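Local coordinates for LPS-assembly lipoprotein (Caulobacter crescentus, PDB 4KWY) that probably takes part, as an LptE-family lipoprotein, in the assembly of lipopolysaccharide at the bacterial outer membrane, at residues G22-L25 with L26-Q29; A106-A109 with A110-G114; K125-L128 with D129-W133. All coordinates share one frame; numbering follows the deposited sequence.

The three contacts are local ones between successive turns of the two longer helices of this small protein, whose helices pack on a mixed five-stranded sheet, and they come in series along the chain. Contact 1 lies on helix 21-34, the crossover between parallel strands 13-17 and 44-50, with its centre about 6 Å from that of the chain. Contacts 2 and 3 share the long C-terminal helix; their centres are about 28 Å apart, on opposite sides of the chain's centre. Contact 1 is about 16 Å from each of them, again between centres, but touches only contact 3, where Leu26 CD2 lies 4.0 Å from Ile126 CD1. The long helix thus packs against helix 21-34 along its middle and reaches a more exposed surface at contact 2.

Contact 1 (G22-L25 with L26-Q29); sequences GGYL and LREQ
The carbonyl oxygen of Leu25 takes two donors: Gln29 N, whose helical hydrogen bond to Leu25 O is 3.0 Å long, and an ordered water that gives it a weak second bond. That water also donates to Glu28 OE1 at 2.9 Å and accepts from Gln29 NE2 at 3.2 Å, tying two neighbouring polar side chains to the backbone one turn earlier. Gln29 reaches the water because its chain folds back at chi2 (-54°). Three residues earlier, Leu26 N bonds to Gly22 O at 2.8 Å. Both bonds belong to helix 21-34, the connection of a beta-alpha-beta unit between strands 13-17 and 44-50; near the helix start the carboxylate of Glu52 accepts from both Gly22 N and Gly23 N. Leu25 and Leu26 face the interior, the first against helix 104-135 and the second against strand 67-80. Arg27 doubles back along the helix through a bend at chi3 (-46°). Its guanidinium passes over Tyr24 CA, with Gly23 O above one face, and brings NH1 to 3.5 Å from Tyr24 CD1. Ring and guanidinium planes are turned 75° apart, so the two groups meet without a parallel stack. The Arg27 chain also lies against Thr15 and Ala17 of strand 13-17. Glu28 reaches toward the hydroxyl end of the ring, its OE2 3.8 Å from Tyr24 OH, carboxylate and ring being oblique to each other.

Contact 2 (A106-A109 with A110-G114); sequences AAIA and AQQDG
Ile108 and Gln112, one helical turn apart, cross obliquely on the outside of the helix: the CG2 branch of Ile108 meets the end of the glutamine, 3.8 Å from Gln112 OE1 and 4.0 Å from Gln112 CD. The CG2 methyl points away from Ile108 N, beside its carbonyl carbon, and therefore leans toward the following turn. Gln112 answers with CG swung to the side of its own backbone N (chi1 -72°), which lays Gln112 CG 3.4 Å from Ile108 O before the chain runs on extended. The same Ile108 O accepts Gln112 N at 2.9 Å in a nearly straight bond, 169° at the hydrogen, so backbone and aliphatic side chain close on one carbonyl. With an alanine here CG and the amide are gone, and the Ile108 CG2 methyl and the flank of Ile108 O would probably lose the cover they provide. Gln111 takes another course, extended, with its CB 3.6 Å from Ala107 O and its side chain against Tyr98 of strand 86-99. Ala110, also on Tyr98, and Ala106, on Ala101, mark the side of the turn that meets the rest of the chain. Asp113 sends OD2 forward to a salt bridge with Arg117 NE, four residues on. With no touching residue buried, this is a surface segment near the start of helix 104-135, held by regular i to i+4 backbone bonds.

Contact 3 (K125-L128 with D129-W133); sequences KIQL and DLATW
This is a local contact between successive turns near the C-terminal end of helix 104-135, where one side of the helix is buried against the sheet and the other is exposed. On the buried side Ile126 and Leu130 lie side by side and point the same way, with Ile126 CG2 3.8 Å from Leu130 CD1. Leu130 holds its CG beside the backbone N (chi1 -67°), which sets Leu130 CG 3.3 Å from Ile126 O; Leu130 N bonds to that oxygen at 2.8 Å, nearly in line with its C=O. Trp76 and Leu78 of strand 67-80 pack beneath this pair, and Ile126 also touches Leu30 of helix 21-34.

On the exposed side Leu128 O is gripped twice by one residue. Thr132 OG1 donates to Leu128 O at 2.6 Å and Thr132 N at 3.0 Å, the two arriving from opposite faces of the carbonyl plane. The hydroxyl gets there because chi1 of -58° turns OG1 to the backbone N side, leaving the CG2 methyl on the carbonyl side. The hydroxyl hydrogen is thus taken up by the helix's own backbone. Between these sides Ala131 sets its CB 3.2 Å from Gln127 O and, with Leu130, reaches Leu10 of helix 5-10. Asp129 OD1 is hydrogen-bonded to His88 NE2, and Trp133, a turn further on, stacks on the same His88, fastening this end of the helix to strand 86-99. The threonine bond is a common helical side-chain-to-backbone link, whereas the buried face of Ile126 and Leu130 and the exposed one of Leu128 and Thr132 mark an amphipathic helix packed on a sheet.

Contact 1 (G22-L25 with L26-Q29)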
ATOM      1  N   GLY A  22      -1.590  -8.740   1.391  1.00 41.12           N
ATOM      2  CA  GLY A  22      -0.857  -7.512   1.091  1.00 38.13           C
ATOM      3  C   GLY A  22      -1.647  -6.482   0.312  1.00 42.89           C
ATOM      4  O   GLY A  22      -1.724  -5.323   0.725  1.00 42.23           O
ATOM      5  N   GLY A  23      -2.273  -6.908  -0.791  1.00 39.95           N
ATOM      6  CA  GLY A  23      -3.107  -6.027  -1.601  1.00 38.84           C
ATOM      7  C   GLY A  23      -4.341  -5.587  -0.847  1.00 45.49           C
ATOM      8  O   GLY A  23      -4.781  -4.443  -0.995  1.00 43.94           O
ATOM      9  N   TYR A  24      -4.900  -6.490  -0.001  1.00 46.07           N
ATOM     10  CA  TYR A  24      -6.051  -6.155   0.834  1.00 48.47           C
ATOM     11  C   TYR A  24      -5.660  -5.077   1.841  1.00 49.49           C
ATOM     12  O   TYR A  24      -6.340  -4.067   1.925  1.00 50.18           O
ATOM     13  CB  TYR A  24      -6.619  -7.402   1.548  1.00 54.50           C
ATOM     14  CG  TYR A  24      -7.736  -7.107   2.533  1.00 61.07           C
ATOM     15  CD1 TYR A  24      -9.046  -6.902   2.097  1.00 65.34           C
ATOM     16  CD2 TYR A  24      -7.486  -7.044   3.904  1.00 63.36           C
ATOM     17  CE1 TYR A  24     -10.078  -6.627   3.001  1.00 69.28           C
ATOM     18  CE2 TYR A  24      -8.505  -6.762   4.816  1.00 66.97           C
ATOM     19  CZ  TYR A  24      -9.803  -6.565   4.363  1.00 77.73           C
ATOM     20  OH  TYR A  24     -10.802  -6.300   5.276  1.00 80.96           O
ATOM     21  N   LEU A  25      -4.560  -5.283   2.585  1.00 44.59           N
ATOM     22  CA  LEU A  25      -4.064  -4.330   3.582  1.00 42.72           C
ATOM     23  C   LEU A  25      -3.641  -3.006   2.933  1.00 42.75           C
ATOM     24  O   LEU A  25      -4.007  -1.946   3.436  1.00 41.43           O
ATOM     25  CB  LEU A  25      -2.899  -4.913   4.402  1.00 42.28           C
ATOM     26  CG  LEU A  25      -3.203  -6.050   5.405  1.00 48.78           C
ATOM     27  CD1 LEU A  25      -1.924  -6.533   6.068  1.00 47.74           C
ATOM     28  CD2 LEU A  25      -4.189  -5.615   6.499  1.00 53.49           C
ATOM     29  N   LEU A  26      -2.894  -3.063   1.815  1.00 38.28           N
ATOM     30  CA  LEU A  26      -2.441  -1.857   1.122  1.00 36.56           C
ATOM     31  C   LEU A  26      -3.620  -1.078   0.576  1.00 43.79           C
ATOM     32  O   LEU A  26      -3.642   0.131   0.737  1.00 44.37           O
ATOM     33  CB  LEU A  26      -1.409  -2.166   0.004  1.00 34.91           C
ATOM     34  CG  LEU A  26      -0.812  -0.952  -0.749  1.00 36.21           C
ATOM     35  CD1 LEU A  26      -0.283   0.096   0.192  1.00 35.40           C
ATOM     36  CD2 LEU A  26       0.250  -1.358  -1.671  1.00 33.12           C
ATOM     37  N   ARG A  27      -4.601  -1.752  -0.043  1.00 44.33           N
ATOM     38  CA  ARG A  27      -5.805  -1.113  -0.604  1.00 45.47           C
ATOM     39  C   ARG A  27      -6.590  -0.385   0.497  1.00 52.67           C
ATOM     40  O   ARG A  27      -6.970   0.774   0.312  1.00 53.07           O
ATOM     41  CB  ARG A  27      -6.694  -2.161  -1.298  1.00 43.84           C
ATOM     42  CG  ARG A  27      -7.816  -1.580  -2.170  1.00 53.62           C
ATOM     43  CD  ARG A  27      -9.042  -2.487  -2.315  1.00 63.24           C
ATOM     44  NE  ARG A  27      -8.728  -3.891  -2.620  1.00 84.70           N
ATOM     45  CZ  ARG A  27      -8.964  -4.922  -1.802  1.00 99.24           C
ATOM     46  NH1 ARG A  27      -9.532  -4.724  -0.615  1.00 89.79           N
ATOM     47  NH2 ARG A  27      -8.621  -6.154  -2.160  1.00 74.09           N
ATOM     48  N   GLU A  28      -6.790  -1.064   1.648  1.00 51.25           N
ATOM     49  CA  GLU A  28      -7.472  -0.562   2.840  1.00 53.26           C
ATOM     50  C   GLU A  28      -6.761   0.692   3.332  1.00 55.98           C
ATOM     51  O   GLU A  28      -7.425   1.696   3.579  1.00 59.33           O
ATOM     52  CB  GLU A  28      -7.482  -1.650   3.933  1.00 56.09           C
ATOM     53  CG  GLU A  28      -8.560  -1.494   4.993  1.00 75.10           C
ATOM     54  CD  GLU A  28      -8.519  -2.501   6.132  1.00110.70           C
ATOM     55  OE1 GLU A  28      -7.412  -2.794   6.644  1.00116.27           O
ATOM     56  OE2 GLU A  28      -9.610  -2.957   6.547  1.00106.04           O
ATOM     57  N   GLN A  29      -5.413   0.660   3.400  1.00 46.38           N
ATOM     58  CA  GLN A  29      -4.585   1.783   3.829  1.00 44.12           C
ATOM     59  C   GLN A  29      -4.645   2.938   2.855  1.00 45.97           C
ATOM     60  O   GLN A  29      -4.657   4.082   3.293  1.00 46.87           O
ATOM     61  CB  GLN A  29      -3.123   1.342   4.023  1.00 44.18           C
ATOM     62  CG  GLN A  29      -2.825   0.677   5.373  1.00 52.65           C
ATOM     63  CD  GLN A  29      -3.246   1.533   6.536  1.00 67.82           C
ATOM     64  OE1 GLN A  29      -2.857   2.694   6.657  1.00 57.58           O
ATOM     65  NE2 GLN A  29      -4.151   1.018   7.343  1.00 72.22           N
TER
HETATM   66  O   HOH W   1      -4.604  -2.056   6.791  1.00 63.10           O

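Contact 2 (A106-A109 with A110-G114)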
ATOM      1  N   ALA A 106       0.618 -14.217  20.433  1.00 76.25           N
ATOM      2  CA  ALA A 106       1.460 -13.040  20.475  1.00 70.45           C
ATOM      3  C   ALA A 106       2.327 -12.990  19.238  1.00 69.20           C
ATOM      4  O   ALA A 106       2.503 -11.911  18.684  1.00 64.90           O
ATOM      5  CB  ALA A 106       2.308 -13.059  21.744  1.00 71.87           C
ATOM      6  N   ALA A 107       2.809 -14.155  18.768  1.00 67.49           N
ATOM      7  CA  ALA A 107       3.635 -14.286  17.563  1.00 65.91           C
ATOM      8  C   ALA A 107       2.871 -13.870  16.303  1.00 69.17           C
ATOM      9  O   ALA A 107       3.447 -13.242  15.417  1.00 65.74           O
ATOM     10  CB  ALA A 107       4.122 -15.714  17.416  1.00 70.32           C
ATOM     11  N   ILE A 108       1.578 -14.226  16.233  1.00 68.65           N
ATOM     12  CA  ILE A 108       0.684 -13.886  15.125  1.00 67.26           C
ATOM     13  C   ILE A 108       0.332 -12.395  15.199  1.00 65.16           C
ATOM     14  O   ILE A 108       0.334 -11.726  14.168  1.00 61.55           O
ATOM     15  CB  ILE A 108      -0.585 -14.798  15.141  1.00 75.01           C
ATOM     16  CG1 ILE A 108      -0.241 -16.282  14.794  1.00 80.02           C
ATOM     17  CG2 ILE A 108      -1.751 -14.231  14.287  1.00 73.51           C
ATOM     18  CD1 ILE A 108       0.545 -16.562  13.382  1.00 90.59           C
ATOM     19  N   ALA A 109       0.027 -11.886  16.406  1.00 61.77           N
ATOM     20  CA  ALA A 109      -0.307 -10.479  16.637  1.00 59.51           C
ATOM     21  C   ALA A 109       0.847  -9.549  16.176  1.00 58.81           C
ATOM     22  O   ALA A 109       0.590  -8.552  15.501  1.00 57.86           O
ATOM     23  CB  ALA A 109      -0.611 -10.258  18.110  1.00 62.52           C
ATOM     24  N   ALA A 110       2.102  -9.937  16.472  1.00 51.31           N
ATOM     25  CA  ALA A 110       3.325  -9.223  16.101  1.00 47.30           C
ATOM     26  C   ALA A 110       3.518  -9.202  14.578  1.00 47.41           C
ATOM     27  O   ALA A 110       3.851  -8.149  14.010  1.00 43.53           O
ATOM     28  CB  ALA A 110       4.535  -9.862  16.792  1.00 48.55           C
ATOM     29  N   GLN A 111       3.260 -10.349  13.921  1.00 45.69           N
ATOM     30  CA  GLN A 111       3.385 -10.505  12.478  1.00 45.16           C
ATOM     31  C   GLN A 111       2.321  -9.665  11.755  1.00 49.02           C
ATOM     32  O   GLN A 111       2.648  -8.918  10.821  1.00 47.43           O
ATOM     33  CB  GLN A 111       3.305 -11.990  12.059  1.00 49.56           C
ATOM     34  CG  GLN A 111       3.600 -12.184  10.545  1.00 69.43           C
ATOM     35  CD  GLN A 111       3.527 -13.601  10.029  1.00 89.12           C
ATOM     36  OE1 GLN A 111       2.642 -14.394  10.393  1.00 89.99           O
ATOM     37  NE2 GLN A 111       4.415 -13.912   9.092  1.00 74.30           N
ATOM     38  N   GLN A 112       1.067  -9.762  12.201  1.00 46.88           N
ATOM     39  CA  GLN A 112      -0.029  -8.993  11.602  1.00 45.90           C
ATOM     40  C   GLN A 112       0.180  -7.492  11.775  1.00 46.82           C
ATOM     41  O   GLN A 112      -0.150  -6.749  10.860  1.00 47.01           O
ATOM     42  CB  GLN A 112      -1.386  -9.420  12.173  1.00 49.70           C
ATOM     43  CG  GLN A 112      -1.805 -10.792  11.657  1.00 57.68           C
ATOM     44  CD  GLN A 112      -3.177 -11.176  12.111  1.00 77.89           C
ATOM     45  OE1 GLN A 112      -3.546 -11.005  13.282  1.00 71.15           O
ATOM     46  NE2 GLN A 112      -3.968 -11.702  11.184  1.00 77.40           N
ATOM     47  N   ASP A 113       0.740  -7.058  12.920  1.00 42.91           N
ATOM     48  CA  ASP A 113       1.047  -5.653  13.191  1.00 41.59           C
ATOM     49  C   ASP A 113       2.172  -5.191  12.238  1.00 43.83           C
ATOM     50  O   ASP A 113       2.058  -4.104  11.672  1.00 42.83           O
ATOM     51  CB  ASP A 113       1.400  -5.416  14.666  1.00 44.34           C
ATOM     52  CG  ASP A 113       1.884  -4.009  14.955  1.00 49.88           C
ATOM     53  OD1 ASP A 113       1.046  -3.092  15.007  1.00 55.33           O
ATOM     54  OD2 ASP A 113       3.092  -3.823  15.071  1.00 44.78           O
ATOM     55  N   GLY A 114       3.178  -6.045  12.005  1.00 39.87           N
ATOM     56  CA  GLY A 114       4.258  -5.767  11.058  1.00 37.43           C
ATOM     57  C   GLY A 114       3.720  -5.579   9.646  1.00 40.39           C
ATOM     58  O   GLY A 114       4.082  -4.629   8.939  1.00 39.11           O
TER

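Contact 3 (K125-L128 with D129-W133)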
ATOM      1  N   LYS A 125       3.948   6.318   1.120  1.00 39.24           N
ATOM      2  CA  LYS A 125       4.914   6.560   0.029  1.00 39.26           C
ATOM      3  C   LYS A 125       4.216   6.746  -1.341  1.00 44.39           C
ATOM      4  O   LYS A 125       4.594   7.633  -2.091  1.00 47.35           O
ATOM      5  CB  LYS A 125       5.921   5.403  -0.051  1.00 40.19           C
ATOM      6  CG  LYS A 125       7.036   5.496   0.961  1.00 38.60           C
ATOM      7  CD  LYS A 125       7.864   4.250   0.952  1.00 44.39           C
ATOM      8  CE  LYS A 125       9.283   4.522   0.532  1.00 66.01           C
ATOM      9  NZ  LYS A 125      10.146   3.319   0.706  1.00 83.15           N
ATOM     10  N   ILE A 126       3.219   5.905  -1.657  1.00 39.04           N
ATOM     11  CA  ILE A 126       2.438   5.969  -2.891  1.00 39.20           C
ATOM     12  C   ILE A 126       1.561   7.277  -2.917  1.00 48.56           C
ATOM     13  O   ILE A 126       1.518   7.962  -3.945  1.00 47.93           O
ATOM     14  CB  ILE A 126       1.576   4.681  -3.044  1.00 38.93           C
ATOM     15  CG1 ILE A 126       2.463   3.442  -3.236  1.00 35.70           C
ATOM     16  CG2 ILE A 126       0.548   4.825  -4.209  1.00 39.78           C
ATOM     17  CD1 ILE A 126       1.688   2.107  -3.155  1.00 28.22           C
ATOM     18  N   GLN A 127       0.885   7.605  -1.770  1.00 47.56           N
ATOM     19  CA  GLN A 127      -0.008   8.760  -1.595  1.00 49.17           C
ATOM     20  C   GLN A 127       0.739  10.032  -1.825  1.00 54.86           C
ATOM     21  O   GLN A 127       0.183  10.929  -2.427  1.00 57.43           O
ATOM     22  CB  GLN A 127      -0.643   8.768  -0.191  1.00 50.87           C
ATOM     23  CG  GLN A 127      -1.740   9.819   0.023  1.00 72.90           C
ATOM     24  CD  GLN A 127      -1.341  10.865   1.037  1.00 90.55           C
ATOM     25  OE1 GLN A 127      -1.298  10.614   2.246  1.00 89.95           O
ATOM     26  NE2 GLN A 127      -1.046  12.065   0.566  1.00 75.96           N
ATOM     27  N   LEU A 128       1.984  10.116  -1.344  1.00 51.94           N
ATOM     28  CA  LEU A 128       2.881  11.254  -1.502  1.00 53.64           C
ATOM     29  C   LEU A 128       3.298  11.367  -2.967  1.00 56.90           C
ATOM     30  O   LEU A 128       3.297  12.461  -3.512  1.00 58.66           O
ATOM     31  CB  LEU A 128       4.106  11.087  -0.564  1.00 53.18           C
ATOM     32  CG  LEU A 128       5.361  11.932  -0.879  1.00 60.93           C
ATOM     33  CD1 LEU A 128       5.192  13.377  -0.424  1.00 65.11           C
ATOM     34  CD2 LEU A 128       6.623  11.318  -0.301  1.00 61.38           C
ATOM     35  N   ASP A 129       3.610  10.234  -3.606  1.00 53.69           N
ATOM     36  CA  ASP A 129       3.991  10.151  -5.022  1.00 56.21           C
ATOM     37  C   ASP A 129       2.813  10.594  -5.955  1.00 62.60           C
ATOM     38  O   ASP A 129       3.027  11.367  -6.894  1.00 67.24           O
ATOM     39  CB  ASP A 129       4.438   8.725  -5.329  1.00 55.76           C
ATOM     40  CG  ASP A 129       5.063   8.516  -6.678  1.00 66.37           C
ATOM     41  OD1 ASP A 129       4.337   8.629  -7.688  1.00 69.27           O
ATOM     42  OD2 ASP A 129       6.256   8.148  -6.722  1.00 69.86           O
ATOM     43  N   LEU A 130       1.589  10.154  -5.647  1.00 55.28           N
ATOM     44  CA  LEU A 130       0.378  10.508  -6.389  1.00 54.96           C
ATOM     45  C   LEU A 130      -0.018  11.971  -6.152  1.00 63.27           C
ATOM     46  O   LEU A 130      -0.495  12.626  -7.089  1.00 65.13           O
ATOM     47  CB  LEU A 130      -0.794   9.614  -5.999  1.00 51.94           C
ATOM     48  CG  LEU A 130      -0.738   8.144  -6.356  1.00 53.67           C
ATOM     49  CD1 LEU A 130      -1.849   7.426  -5.663  1.00 54.24           C
ATOM     50  CD2 LEU A 130      -0.879   7.903  -7.837  1.00 53.67           C
ATOM     51  N   ALA A 131       0.147  12.477  -4.894  1.00 59.53           N
ATOM     52  CA  ALA A 131      -0.168  13.874  -4.530  1.00 61.69           C
ATOM     53  C   ALA A 131       0.761  14.832  -5.252  1.00 66.87           C
ATOM     54  O   ALA A 131       0.320  15.904  -5.655  1.00 69.96           O
ATOM     55  CB  ALA A 131      -0.068  14.085  -3.033  1.00 61.78           C
ATOM     56  N   THR A 132       2.023  14.413  -5.462  1.00 62.29           N
ATOM     57  CA  THR A 132       3.068  15.138  -6.190  1.00 65.44           C
ATOM     58  C   THR A 132       2.685  15.189  -7.671  1.00 69.39           C
ATOM     59  O   THR A 132       2.865  16.213  -8.321  1.00 73.30           O
ATOM     60  CB  THR A 132       4.439  14.451  -5.947  1.00 78.74           C
ATOM     61  OG1 THR A 132       4.705  14.435  -4.540  1.00 81.58           O
ATOM     62  CG2 THR A 132       5.604  15.145  -6.669  1.00 81.20           C
ATOM     63  N   TRP A 133       2.136  14.093  -8.184  1.00 62.98           N
ATOM     64  CA  TRP A 133       1.710  13.959  -9.583  1.00 62.97           C
ATOM     65  C   TRP A 133       0.444  14.839  -9.875  1.00 66.68           C
ATOM     66  O   TRP A 133       0.450  15.608 -10.838  1.00 68.45           O
ATOM     67  CB  TRP A 133       1.494  12.469  -9.893  1.00 57.73           C
ATOM     68  CG  TRP A 133       1.214  12.193 -11.329  1.00 58.81           C
ATOM     69  CD1 TRP A 133       2.121  12.085 -12.342  1.00 62.75           C
ATOM     70  CD2 TRP A 133      -0.069  11.962 -11.908  1.00 57.88           C
ATOM     71  NE1 TRP A 133       1.475  11.815 -13.526  1.00 61.93           N
ATOM     72  CE2 TRP A 133       0.127  11.742 -13.290  1.00 61.99           C
ATOM     73  CE3 TRP A 133      -1.381  11.975 -11.401  1.00 57.99           C
ATOM     74  CZ2 TRP A 133      -0.937  11.513 -14.165  1.00 60.62           C
ATOM     75  CZ3 TRP A 133      -2.436  11.749 -12.271  1.00 58.77           C
ATOM     76  CH2 TRP A 133      -2.207  11.521 -13.631  1.00 60.00           C
TER